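Local structure of acetate kinase (4H0O) at residues G182-S187 with G215-G220; I206-L211 with C219-G224; S159-A164 with S226-M231. The protein is a pyrophosphate-dependent acetate kinase of the ASKHA superfamily, interconverting acetate and acetyl phosphate by phosphoryl transfer. All blocks are in the same frame, centred on the assembly; numbering follows the deposited sequence.

Contact 1 of 3, residues G182-S187 with G215-G220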
loop_
_atom_site.group_PDB
_atom_site.type_symbol
_atom_site.label_atom_id
_atom_site.label_comp_id
_atom_site.label_asym_id
_atom_site.label_seq_id
_atom_site.Cartn_x
_atom_site.Cartn_y
_atom_site.Cartn_z
ATOM N N GLY B 182 -4.863 -7.041 11.399
ATOM C CA GLY B 182 -5.810 -7.508 10.401
ATOM C C GLY B 182 -7.173 -7.712 11.032
ATOM O O GLY B 182 -7.269 -8.078 12.205
ATOM N N PHE B 183 -8.234 -7.473 10.266
ATOM C CA PHE B 183 -9.584 -7.542 10.823
ATOM C C PHE B 183 -10.518 -8.293 9.878
ATOM O O PHE B 183 -10.052 -8.896 8.909
ATOM C CB PHE B 183 -10.098 -6.130 11.139
ATOM C CG PHE B 183 -9.221 -5.367 12.101
ATOM C CD1 PHE B 183 -8.093 -4.688 11.650
ATOM C CD2 PHE B 183 -9.517 -5.335 13.455
ATOM C CE1 PHE B 183 -7.275 -3.995 12.531
ATOM C CE2 PHE B 183 -8.705 -4.638 14.344
ATOM C CZ PHE B 183 -7.583 -3.970 13.880
ATOM N N HIS B 184 -11.822 -8.266 10.161
ATOM C CA HIS B 184 -12.803 -9.054 9.411
ATOM C C HIS B 184 -12.464 -10.546 9.447
ATOM O O HIS B 184 -12.870 -11.302 8.560
ATOM C CB HIS B 184 -12.910 -8.575 7.955
ATOM C CG HIS B 184 -13.208 -7.117 7.813
ATOM N ND1 HIS B 184 -12.653 -6.334 6.822
ATOM C CD2 HIS B 184 -14.008 -6.293 8.535
ATOM C CE1 HIS B 184 -13.094 -5.097 6.940
ATOM N NE2 HIS B 184 -13.917 -5.044 7.973
ATOM N N GLY B 185 -11.727 -10.962 10.476
ATOM C CA GLY B 185 -11.242 -12.328 10.577
ATOM C C GLY B 185 -12.349 -13.364 10.633
ATOM O O GLY B 185 -12.242 -14.432 10.028
ATOM N N LEU B 186 -13.418 -13.039 11.353
ATOM C CA LEU B 186 -14.555 -13.940 11.509
ATOM C C LEU B 186 -15.294 -14.147 10.187
ATOM O O LEU B 186 -15.724 -15.257 9.870
ATOM C CB LEU B 186 -15.504 -13.399 12.580
ATOM C CG LEU B 186 -14.938 -13.347 14.000
ATOM C CD1 LEU B 186 -15.869 -12.586 14.937
ATOM C CD2 LEU B 186 -14.699 -14.753 14.517
ATOM N N SER B 187 -15.437 -13.070 9.422
ATOM C CA SER B 187 -16.035 -13.132 8.094
ATOM C C SER B 187 -15.224 -14.053 7.171
ATOM O O SER B 187 -15.783 -14.902 6.469
ATOM C CB SER B 187 -16.124 -11.719 7.508
ATOM O OG SER B 187 -16.563 -11.730 6.164
ATOM N N GLY B 215 -15.912 -0.999 7.130
ATOM C CA GLY B 215 -14.551 -1.307 6.732
ATOM C C GLY B 215 -14.500 -2.239 5.534
ATOM O O GLY B 215 -15.446 -2.986 5.277
ATOM N N SER B 216 -13.394 -2.188 4.798
ATOM C CA SER B 216 -13.158 -3.109 3.692
ATOM C C SER B 216 -11.726 -3.621 3.739
ATOM O O SER B 216 -10.804 -2.877 4.089
ATOM C CB SER B 216 -13.421 -2.432 2.343
ATOM O OG SER B 216 -14.809 -2.343 2.072
ATOM N N SER B 217 -11.540 -4.888 3.377
ATOM C CA SER B 217 -10.208 -5.481 3.353
ATOM C C SER B 217 -10.131 -6.667 2.393
ATOM O O SER B 217 -11.154 -7.200 1.955
ATOM C CB SER B 217 -9.788 -5.918 4.761
ATOM O OG SER B 217 -10.493 -7.074 5.171
ATOM N N CYS B 218 -8.905 -7.063 2.061
ATOM C CA CYS B 218 -8.652 -8.283 1.304
ATOM C C CYS B 218 -7.777 -9.209 2.130
ATOM O O CYS B 218 -6.991 -8.748 2.964
ATOM C CB CYS B 218 -7.937 -7.973 -0.009
ATOM S SG CYS B 218 -8.949 -7.133 -1.229
ATOM N N CYS B 219 -7.901 -10.510 1.895
ATOM C CA CYS B 219 -7.076 -11.476 2.606
ATOM C C CYS B 219 -6.508 -12.535 1.663
ATOM O O CYS B 219 -7.245 -13.146 0.885
ATOM C CB CYS B 219 -7.881 -12.148 3.718
ATOM S SG CYS B 219 -6.891 -13.184 4.822
ATOM N N GLY B 220 -5.196 -12.748 1.729
ATOM C CA GLY B 220 -4.576 -13.825 0.979
ATOM C C GLY B 220 -4.602 -15.088 1.819
ATOM O O GLY B 220 -4.052 -15.115 2.923
HETATM O O HOH W 1 -7.992 -6.952 7.499
#
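The turn entering helix 185-195 runs past the start of strand 216-222 with its backbone held well apart, H184 CA lying 7.5 Å from S217 CA, so that side chains bridge the interval. H184 occupies the N-cap position in a left-handed backbone conformation, and its CG stands anti to the carbonyl carbon (chi1 -55°), directing the imidazole at the strand. The ring arrives edge first: ND1 and S217 OG share a nearly straight hydrogen bond of 2.8 Å (164°), in which either may be the donor. Farther along the same edge, H184 CE1 rests 3.5 Å from G215 C, close to the ring plane; with no side chain, G215 leaves this edge room to approach. S217 OG is also bonded to Y188 OH and is touched weakly by a water that accepts from F183 N at 2.8 Å, so S217 OG is itself held in place as the partner of ND1. H184 is predicted to stabilise the transition state, and its N is bonded to the carboxylate of D154, the predicted catalytic acid/base. The imidazole stacks on H210 of strand 205-211, while C218, on the other face of strand 216-222, packs against helix 299-324, and L186 packs on helix 390-402.

Contact 2 of 3, residues I206-L211 with C219-G224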
loop_
_atom_site.group_PDB
_atom_site.type_symbol
_atom_site.label_atom_id
_atom_site.label_comp_id
_atom_site.label_asym_id
_atom_site.label_seq_id
_atom_site.Cartn_x
_atom_site.Cartn_y
_atom_site.Cartn_z
ATOM N N ILE B 206 -6.432 -18.681 -2.258
ATOM C CA ILE B 206 -7.663 -17.908 -2.286
ATOM C C ILE B 206 -7.398 -16.466 -1.873
ATOM O O ILE B 206 -6.675 -16.214 -0.905
ATOM C CB ILE B 206 -8.715 -18.534 -1.345
ATOM C CG1 ILE B 206 -8.933 -20.007 -1.706
ATOM C CG2 ILE B 206 -10.026 -17.769 -1.404
ATOM C CD1 ILE B 206 -9.952 -20.722 -0.835
ATOM N N ILE B 207 -7.958 -15.525 -2.629
ATOM C CA ILE B 207 -7.978 -14.129 -2.216
ATOM C C ILE B 207 -9.429 -13.736 -1.971
ATOM O O ILE B 207 -10.262 -13.785 -2.882
ATOM C CB ILE B 207 -7.338 -13.190 -3.264
ATOM C CG1 ILE B 207 -5.834 -13.453 -3.371
ATOM C CG2 ILE B 207 -7.579 -11.732 -2.896
ATOM C CD1 ILE B 207 -5.110 -12.551 -4.362
ATOM N N ALA B 208 -9.734 -13.366 -0.732
ATOM C CA ALA B 208 -11.091 -12.977 -0.368
ATOM C C ALA B 208 -11.193 -11.466 -0.217
ATOM O O ALA B 208 -10.289 -10.828 0.325
ATOM C CB ALA B 208 -11.513 -13.663 0.909
ATOM N N CYS B 209 -12.299 -10.896 -0.683
ATOM C CA CYS B 209 -12.514 -9.458 -0.566
ATOM C C CYS B 209 -13.748 -9.158 0.284
ATOM O O CYS B 209 -14.885 -9.364 -0.154
ATOM C CB CYS B 209 -12.670 -8.828 -1.948
ATOM S SG CYS B 209 -11.337 -9.216 -3.099
ATOM N N HIS B 210 -13.520 -8.687 1.505
ATOM C CA HIS B 210 -14.609 -8.251 2.369
ATOM C C HIS B 210 -14.932 -6.801 2.028
ATOM O O HIS B 210 -14.335 -5.874 2.582
ATOM C CB HIS B 210 -14.203 -8.381 3.841
ATOM C CG HIS B 210 -15.274 -8.004 4.812
ATOM N ND1 HIS B 210 -15.859 -8.904 5.671
ATOM C CD2 HIS B 210 -15.859 -6.799 5.081
ATOM C CE1 HIS B 210 -16.761 -8.289 6.419
ATOM N NE2 HIS B 210 -16.776 -7.012 6.075
ATOM N N LEU B 211 -15.861 -6.607 1.100
ATOM C CA LEU B 211 -16.216 -5.265 0.661
ATOM C C LEU B 211 -17.464 -4.789 1.408
ATOM O O LEU B 211 -18.598 -4.993 0.958
ATOM C CB LEU B 211 -16.405 -5.230 -0.859
ATOM C CG LEU B 211 -15.181 -5.727 -1.640
ATOM C CD1 LEU B 211 -15.304 -5.468 -3.140
ATOM C CD2 LEU B 211 -13.903 -5.098 -1.089
ATOM N N CYS B 219 -7.901 -10.510 1.895
ATOM C CA CYS B 219 -7.076 -11.476 2.606
ATOM C C CYS B 219 -6.508 -12.535 1.663
ATOM O O CYS B 219 -7.245 -13.146 0.885
ATOM C CB CYS B 219 -7.881 -12.148 3.718
ATOM S SG CYS B 219 -6.891 -13.184 4.822
ATOM N N GLY B 220 -5.196 -12.748 1.729
ATOM C CA GLY B 220 -4.576 -13.825 0.979
ATOM C C GLY B 220 -4.602 -15.088 1.819
ATOM O O GLY B 220 -4.052 -15.115 2.923
ATOM N N ILE B 221 -5.240 -16.134 1.302
ATOM C CA ILE B 221 -5.444 -17.355 2.073
ATOM C C ILE B 221 -4.809 -18.582 1.411
ATOM O O ILE B 221 -5.164 -18.957 0.288
ATOM C CB ILE B 221 -6.944 -17.595 2.323
ATOM C CG1 ILE B 221 -7.530 -16.414 3.102
ATOM C CG2 ILE B 221 -7.157 -18.893 3.084
ATOM C CD1 ILE B 221 -9.040 -16.381 3.134
ATOM N N VAL B 222 -3.862 -19.198 2.116
ATOM C CA VAL B 222 -3.178 -20.384 1.613
ATOM C C VAL B 222 -3.596 -21.607 2.418
ATOM O O VAL B 222 -3.295 -21.707 3.611
ATOM C CB VAL B 222 -1.645 -20.225 1.667
ATOM C CG1 VAL B 222 -0.954 -21.478 1.133
ATOM C CG2 VAL B 222 -1.215 -19.008 0.872
ATOM N N ASN B 223 -4.297 -22.526 1.758
ATOM C CA ASN B 223 -4.758 -23.761 2.387
ATOM C C ASN B 223 -5.608 -23.538 3.641
ATOM O O ASN B 223 -5.454 -24.244 4.638
ATOM C CB ASN B 223 -3.574 -24.693 2.675
ATOM C CG ASN B 223 -2.771 -25.017 1.424
ATOM O OD1 ASN B 223 -3.247 -24.830 0.298
ATOM N ND2 ASN B 223 -1.552 -25.515 1.613
ATOM N N GLY B 224 -6.500 -22.552 3.580
ATOM C CA GLY B 224 -7.434 -22.295 4.662
ATOM C C GLY B 224 -6.949 -21.320 5.719
ATOM O O GLY B 224 -7.690 -20.997 6.654
#
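C219 is the first residue of this segment to pair across the beta hairpin of strands 205-211 and 216-222, continuing from the S217-H210 backbone bond. It makes an antiparallel hydrogen-bonded pair with A208: C219 N donates to A208 O (2.9 Å) and C219 O accepts from A208 N (3.0 Å), both bonds lying in the carbonyl planes. The same C219 O also receives a CA-H...O contact from I207 CA at 3.3 Å. G220 follows in a non-hydrogen-bonded pair with I207, 4.7 Å between their CA atoms, and its own N-H and C=O turn outward to strand 225-229. At I221 the hydrogen-bonded pattern returns opposite I206. I221 N reaches I206 O at only 2.6 Å, nearly along the C=O axis, whereas I206 N meets I221 O almost linearly (174°). Their side chains stand abreast on the face shared with A208 and C219, CB to CB 4.2 Å, and the extended CG1 branch of I221 brings CD1 to 4.3 Å from A208 CB. V222 points to the other face; N223 and G224, both left-handed, then form the tight turn into strand 225-229, with N223 OD1 bonded to S204 N. Helix 185-195 covers the face bearing A208, C219 and I221 through Y188 and I192, helix 299-324 covers the I207 and V222 face, and strand 329-333 pairs with the remaining edge of strand 205-211.

Contact 3 of 3, residues S159-A164 with S226-M231; sequences STISQA and SFDTSM
A classic beta bulge marks strand 225-229, the outermost strand at one end of the six-stranded sheet in this chain, where F227 and D228 together face G220; the loop running into helix 163-166 lies across it. T160 and I161 make the contact, one polar and one apolar. T160 OG1, set between its backbone N and carbonyl carbon (chi1 54°), donates to S226 O at 2.9 Å, in the carbonyl plane and on a lone pair. A water closes a small ring beside this bond, accepting from S226 N at 2.7 Å and donating to T160 OG1, also at 2.7 Å. The hydroxyl is therefore gripped twice: S226 O is bound to it directly and S226 N through the water.

I161 lays its whole side chain along the strand. Its CG2 sits 3.4 Å from F227 O, the carbonyl that the bulge turns toward the loop. On the other branch, CG1 comes 3.5 Å from S226 OG, and the extended chain (chi2 -175°) carries CD1 on to T229 CG2 at 3.9 Å, where the two side chains cross at about a right angle. S226 OG, anti to its backbone N, is held by H158 ND1, while T229 OG1 turns to C218 O, leaving the T229 methyl for I161. D228 OD1 takes a weak bond from T229 N at 2.9 Å. Its other carboxylate oxygen lies near E323, which could favour protonation, though long, weak ion pairs to K180 and to K315 of the second subunit could partly offset this.

F227 touches E165 of helix 163-166 and I324 of helix 299-324, and C219 of strand 216-222 packs beneath S226 and T229, while Q163 and A164 at the start of helix 163-166 touch the second subunit.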
loop_
_atom_site.group_PDB
_atom_site.type_symbol
_atom_site.label_atom_id
_atom_site.label_comp_id
_atom_site.label_asym_id
_atom_site.label_seq_id
_atom_site.Cartn_x
_atom_site.Cartn_y
_atom_site.Cartn_z
ATOM N N SER B 159 -3.803 -14.766 13.204
ATOM C CA SER B 159 -2.685 -15.136 14.069
ATOM C C SER B 159 -1.640 -15.969 13.320
ATOM O O SER B 159 -0.496 -16.084 13.758
ATOM C CB SER B 159 -3.179 -15.898 15.302
ATOM O OG SER B 159 -3.424 -17.260 14.996
ATOM N N THR B 160 -2.037 -16.542 12.187
ATOM C CA THR B 160 -1.138 -17.379 11.392
ATOM C C THR B 160 -0.229 -16.568 10.473
ATOM O O THR B 160 0.666 -17.122 9.832
ATOM C CB THR B 160 -1.910 -18.409 10.548
ATOM O OG1 THR B 160 -2.904 -17.741 9.759
ATOM C CG2 THR B 160 -2.580 -19.436 11.449
ATOM N N ILE B 161 -0.466 -15.260 10.399
ATOM C CA ILE B 161 0.387 -14.383 9.599
ATOM C C ILE B 161 1.785 -14.317 10.225
ATOM O O ILE B 161 1.925 -14.043 11.418
ATOM C CB ILE B 161 -0.207 -12.959 9.479
ATOM C CG1 ILE B 161 -1.579 -12.999 8.800
ATOM C CG2 ILE B 161 0.710 -12.063 8.684
ATOM C CD1 ILE B 161 -2.184 -11.617 8.545
ATOM N N SER B 162 2.814 -14.574 9.420
ATOM C CA SER B 162 4.188 -14.624 9.920
ATOM C C SER B 162 4.746 -13.241 10.244
ATOM O O SER B 162 4.219 -12.229 9.779
ATOM C CB SER B 162 5.097 -15.332 8.916
ATOM O OG SER B 162 4.702 -16.679 8.744
ATOM N N GLN B 163 5.823 -13.212 11.030
ATOM C CA GLN B 163 6.421 -11.963 11.501
ATOM C C GLN B 163 6.770 -10.995 10.371
ATOM O O GLN B 163 6.492 -9.800 10.463
ATOM C CB GLN B 163 7.669 -12.245 12.346
ATOM C CG GLN B 163 8.348 -10.984 12.885
ATOM C CD GLN B 163 9.636 -11.276 13.636
ATOM O OE1 GLN B 163 10.201 -12.364 13.524
ATOM N NE2 GLN B 163 10.104 -10.301 14.408
ATOM N N ALA B 164 7.370 -11.516 9.307
ATOM C CA ALA B 164 7.780 -10.691 8.174
ATOM C C ALA B 164 6.603 -9.969 7.521
ATOM O O ALA B 164 6.766 -8.881 6.961
ATOM C CB ALA B 164 8.519 -11.534 7.146
ATOM N N SER B 226 -4.942 -17.561 6.814
ATOM C CA SER B 226 -4.538 -16.212 6.439
ATOM C C SER B 226 -3.021 -16.149 6.285
ATOM O O SER B 226 -2.286 -16.505 7.208
ATOM C CB SER B 226 -4.999 -15.213 7.503
ATOM O OG SER B 226 -4.569 -13.899 7.196
ATOM N N PHE B 227 -2.556 -15.721 5.114
ATOM C CA PHE B 227 -1.131 -15.533 4.873
ATOM C C PHE B 227 -0.790 -14.053 5.023
ATOM O O PHE B 227 0.165 -13.688 5.708
ATOM C CB PHE B 227 -0.741 -16.039 3.480
ATOM C CG PHE B 227 0.743 -16.033 3.224
ATOM C CD1 PHE B 227 1.519 -17.140 3.537
ATOM C CD2 PHE B 227 1.364 -14.920 2.669
ATOM C CE1 PHE B 227 2.885 -17.138 3.304
ATOM C CE2 PHE B 227 2.733 -14.911 2.434
ATOM C CZ PHE B 227 3.493 -16.021 2.752
ATOM N N ASP B 228 -1.571 -13.199 4.375
ATOM C CA ASP B 228 -1.442 -11.763 4.588
ATOM C C ASP B 228 -2.790 -11.084 4.405
ATOM O O ASP B 228 -3.730 -11.691 3.881
ATOM C CB ASP B 228 -0.399 -11.147 3.654
ATOM C CG ASP B 228 0.090 -9.792 4.143
ATOM O OD1 ASP B 228 -0.102 -9.484 5.340
ATOM O OD2 ASP B 228 0.664 -9.031 3.339
ATOM N N THR B 229 -2.887 -9.832 4.841
ATOM C CA THR B 229 -4.153 -9.115 4.780
ATOM C C THR B 229 -3.967 -7.613 4.587
ATOM O O THR B 229 -2.869 -7.080 4.757
ATOM C CB THR B 229 -5.008 -9.378 6.029
ATOM O OG1 THR B 229 -6.349 -8.927 5.801
ATOM C CG2 THR B 229 -4.423 -8.655 7.235
ATOM N N SER B 230 -5.063 -6.938 4.264
ATOM C CA SER B 230 -5.023 -5.563 3.782
ATOM C C SER B 230 -4.906 -4.511 4.887
ATOM O O SER B 230 -4.178 -3.527 4.740
ATOM C CB SER B 230 -6.276 -5.296 2.948
ATOM O OG SER B 230 -6.059 -4.249 2.030
ATOM N N MET B 231 -5.642 -4.697 5.980
ATOM C CA MET B 231 -5.553 -3.775 7.106
ATOM C C MET B 231 -4.235 -4.006 7.843
ATOM O O MET B 231 -3.565 -5.020 7.625
ATOM C CB MET B 231 -6.753 -3.940 8.048
ATOM C CG MET B 231 -8.072 -3.396 7.492
ATOM S SD MET B 231 -9.492 -3.640 8.597
ATOM C CE MET B 231 -10.746 -2.663 7.763
HETATM O O HOH W 2 -5.563 -18.291 9.379
#

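The three contacts gather around strand 216-222: it carries the second segment of contacts 1 and 2, which share C219 and G220 and have centres about 8 Å apart, and it pairs through G220 with the bulged strand of contact 3, whose centre is about 11 Å from each of the others. Along the chain, contact 3 spans the longest loop and encloses the other two, both ending on 216-222. Strands 205-211, 216-222 and 225-229 form three consecutive antiparallel strands at one end of the six-stranded sheet of the ribonuclease H-like fold. One end of this meander thus meets the predicted catalytic residues at contact 1, whereas contact 3 leads outward to the subunit interface.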